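Long-range contact in auracyanin-B-2 (Chloroflexus aurantiacus, PDB 1QHQ), which carries electrons as a blue copper protein and probably accepts them from the membrane-bound alternative complex III: residues 93-98 against 108-113. Numbering follows the deposited sequence.
Sequences ALAWTA and VTFRTP
Thr97 OG1 donates to Ala98 O over 2.9 Å, tilted 27° from the carbonyl plane, and the same hydroxyl oxygen also accepts a hydrogen bond from the backbone N of Trp59, so two groups fix its rotation. The hydroxyl lies between the backbone N and the carbonyl carbon (chi1 65°), which leaves CG2 anti to the carbonyl carbon and lays that methyl against Val108 CG1 at 4.0 Å, the two side chains crossing at about a right angle. Val108 CG2 reaches Trp96 O at 3.3 Å, a van der Waals contact of a methyl with a carbonyl. Ala95 CB sits 3.7 Å above the Phe110 ring plane, displaced toward the rim and nearest CG; its distance to the ring centroid is 4.0 Å, a CH-pi contact. At the far end, Leu94 CD1 touches Pro113 CG at 3.8 Å. Leu94 and Ala95 can both face this side because they form a classic beta bulge opposite Leu61. An alanine here in place of Thr97 would probably leave Ala98 O and Trp59 N without their hydroxyl partner and open a gap beside Val108 CG1. The axes of the short segments 93-96 and 108-111 approach to 7.1 Å and run roughly antiparallel (148°), and strands 93-96 and 104-111 belong to different sheets of the cupredoxin fold. Leu61, from the strand next to 93-96, also touches Phe110, while the side chain of Thr97 lies about 9 Å from the copper ion. The two segments are thus joined by apolar side-chain packing across the sandwich interior, whereas the hydroxyl of Thr97 is held by Ala98 O of its own segment and by Trp59 N from outside the two segments.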
ATOM      1  N   ALA A  93      -6.398  -7.844   1.715  1.00 15.86           N
ATOM      2  CA  ALA A  93      -5.672  -6.574   1.865  1.00 14.24           C
ATOM      3  C   ALA A  93      -4.873  -6.605   3.172  1.00 13.89           C
ATOM      4  O   ALA A  93      -5.424  -6.549   4.271  1.00 13.84           O
ATOM      5  CB  ALA A  93      -6.693  -5.434   1.877  1.00 13.19           C
ATOM      6  N   LEU A  94      -3.583  -6.905   3.061  1.00 12.69           N
ATOM      7  CA  LEU A  94      -2.722  -7.143   4.193  1.00 12.94           C
ATOM      8  C   LEU A  94      -2.412  -5.891   5.007  1.00 12.58           C
ATOM      9  O   LEU A  94      -2.322  -5.945   6.229  1.00 11.61           O
ATOM     10  CB  LEU A  94      -1.405  -7.789   3.755  1.00 12.04           C
ATOM     11  CG  LEU A  94      -1.507  -9.156   3.084  1.00 13.22           C
ATOM     12  CD1 LEU A  94      -0.141  -9.664   2.668  1.00 12.27           C
ATOM     13  CD2 LEU A  94      -2.172 -10.151   4.031  1.00 14.30           C
ATOM     14  N   ALA A  95      -2.210  -4.773   4.321  1.00 11.04           N
ATOM     15  CA  ALA A  95      -1.870  -3.522   4.967  1.00  9.61           C
ATOM     16  C   ALA A  95      -2.039  -2.356   3.978  1.00  9.35           C
ATOM     17  O   ALA A  95      -1.785  -2.500   2.787  1.00 11.15           O
ATOM     18  CB  ALA A  95      -0.352  -3.537   5.357  1.00 10.73           C
ATOM     19  N   TRP A  96      -2.407  -1.195   4.522  1.00  9.50           N
ATOM     20  CA  TRP A  96      -2.441  -0.002   3.673  1.00 11.27           C
ATOM     21  C   TRP A  96      -2.179   1.242   4.534  1.00  9.39           C
ATOM     22  O   TRP A  96      -2.502   1.258   5.722  1.00 10.67           O
ATOM     23  CB  TRP A  96      -3.724   0.159   2.898  1.00 13.00           C
ATOM     24  CG  TRP A  96      -4.973   0.290   3.694  1.00 12.71           C
ATOM     25  CD1 TRP A  96      -5.553   1.455   4.132  1.00 15.13           C
ATOM     26  CD2 TRP A  96      -5.868  -0.766   4.086  1.00 13.03           C
ATOM     27  NE1 TRP A  96      -6.682   1.169   4.861  1.00 15.56           N
ATOM     28  CE2 TRP A  96      -6.954  -0.172   4.764  1.00 15.68           C
ATOM     29  CE3 TRP A  96      -5.873  -2.146   3.884  1.00 14.68           C
ATOM     30  CZ2 TRP A  96      -8.026  -0.911   5.236  1.00 17.14           C
ATOM     31  CZ3 TRP A  96      -6.945  -2.887   4.343  1.00 15.78           C
ATOM     32  CH2 TRP A  96      -7.999  -2.277   5.047  1.00 17.82           C
ATOM     33  N   THR A  97      -1.655   2.266   3.872  1.00  9.12           N
ATOM     34  CA  THR A  97      -1.582   3.593   4.492  1.00 10.05           C
ATOM     35  C   THR A  97      -2.927   4.309   4.177  1.00 12.47           C
ATOM     36  O   THR A  97      -3.591   3.932   3.216  1.00 12.84           O
ATOM     37  CB  THR A  97      -0.480   4.465   3.915  1.00  9.78           C
ATOM     38  OG1 THR A  97      -0.762   4.752   2.515  1.00  9.15           O
ATOM     39  CG2 THR A  97       0.889   3.817   3.925  1.00  9.68           C
ATOM     40  N   ALA A  98      -3.157   5.381   4.895  1.00 12.15           N
ATOM     41  CA  ALA A  98      -4.213   6.323   4.512  1.00 10.72           C
ATOM     42  C   ALA A  98      -3.896   6.842   3.096  1.00 10.67           C
ATOM     43  O   ALA A  98      -2.807   6.765   2.570  1.00  9.63           O
ATOM     44  CB  ALA A  98      -4.176   7.494   5.486  1.00 11.16           C
ATOM     45  N   VAL A 108       2.264   2.718   7.756  1.00  8.47           N
ATOM     46  CA  VAL A 108       1.484   1.573   8.243  1.00  6.69           C
ATOM     47  C   VAL A 108       2.457   0.562   8.878  1.00 10.25           C
ATOM     48  O   VAL A 108       3.535   0.389   8.358  1.00  8.90           O
ATOM     49  CB  VAL A 108       0.604   0.940   7.195  1.00  9.97           C
ATOM     50  CG1 VAL A 108       1.360   0.403   5.998  1.00 11.49           C
ATOM     51  CG2 VAL A 108      -0.315  -0.130   7.787  1.00 11.28           C
ATOM     52  N   THR A 109       2.065   0.040  10.036  1.00  9.58           N
ATOM     53  CA  THR A 109       2.966  -0.905  10.744  1.00  8.54           C
ATOM     54  C   THR A 109       2.279  -2.258  10.751  1.00  9.21           C
ATOM     55  O   THR A 109       1.121  -2.375  11.179  1.00  8.96           O
ATOM     56  CB  THR A 109       3.230  -0.449  12.171  1.00  7.19           C
ATOM     57  OG1 THR A 109       3.966   0.809  12.127  1.00 10.24           O
ATOM     58  CG2 THR A 109       4.098  -1.480  12.933  1.00  9.47           C
ATOM     59  N   PHE A 110       2.959  -3.246  10.186  1.00  7.87           N
ATOM     60  CA  PHE A 110       2.336  -4.530   9.952  1.00  8.63           C
ATOM     61  C   PHE A 110       3.338  -5.668  10.119  1.00  9.60           C
ATOM     62  O   PHE A 110       4.534  -5.480   9.921  1.00 10.26           O
ATOM     63  CB  PHE A 110       1.645  -4.594   8.591  1.00 10.95           C
ATOM     64  CG  PHE A 110       2.585  -4.516   7.413  1.00  9.41           C
ATOM     65  CD1 PHE A 110       3.122  -3.313   7.011  1.00 10.10           C
ATOM     66  CD2 PHE A 110       2.939  -5.666   6.716  1.00  9.81           C
ATOM     67  CE1 PHE A 110       3.989  -3.257   5.938  1.00 10.82           C
ATOM     68  CE2 PHE A 110       3.833  -5.626   5.668  1.00  9.81           C
ATOM     69  CZ  PHE A 110       4.320  -4.388   5.230  1.00 13.37           C
ATOM     70  N   ARG A 111       2.790  -6.868  10.296  1.00 10.37           N
ATOM     71  CA  ARG A 111       3.625  -8.075  10.268  1.00 11.80           C
ATOM     72  C   ARG A 111       3.620  -8.621   8.835  1.00 10.31           C
ATOM     73  O   ARG A 111       2.575  -8.834   8.240  1.00 12.30           O
ATOM     74  CB  ARG A 111       3.101  -9.131  11.248  1.00 15.23           C
ATOM     75  CG  ARG A 111       4.022 -10.362  11.301  0.50 15.80           C
ATOM     76  CD  ARG A 111       3.593 -11.294  12.432  0.50 17.55           C
ATOM     77  NE  ARG A 111       3.636 -10.611  13.727  0.50 18.87           N
ATOM     78  CZ  ARG A 111       4.727 -10.524  14.478  0.50 16.36           C
ATOM     79  NH1 ARG A 111       5.865 -11.056  14.028  0.50 16.49           N
ATOM     80  NH2 ARG A 111       4.737  -9.883  15.631  0.50 15.54           N
ATOM     81  N   THR A 112       4.823  -8.736   8.280  1.00 11.17           N
ATOM     82  CA  THR A 112       4.873  -9.276   6.896  1.00  9.61           C
ATOM     83  C   THR A 112       4.319 -10.699   6.882  1.00 12.07           C
ATOM     84  O   THR A 112       4.413 -11.427   7.879  1.00 10.00           O
ATOM     85  CB  THR A 112       6.317  -9.271   6.405  1.00 11.74           C
ATOM     86  OG1 THR A 112       7.098 -10.007   7.373  1.00 11.03           O
ATOM     87  CG2 THR A 112       6.893  -7.856   6.311  1.00 10.98           C
ATOM     88  N   PRO A 113       3.755 -11.109   5.764  1.00 11.34           N
ATOM     89  CA  PRO A 113       3.200 -12.426   5.560  1.00  8.88           C
ATOM     90  C   PRO A 113       4.262 -13.495   5.354  1.00 10.90           C
ATOM     91  O   PRO A 113       5.451 -13.253   5.617  1.00 10.81           O
ATOM     92  CB  PRO A 113       2.344 -12.229   4.289  1.00 11.74           C
ATOM     93  CG  PRO A 113       3.191 -11.258   3.501  1.00 10.62           C
ATOM     94  CD  PRO A 113       3.637 -10.248   4.550  1.00 11.56           C
TER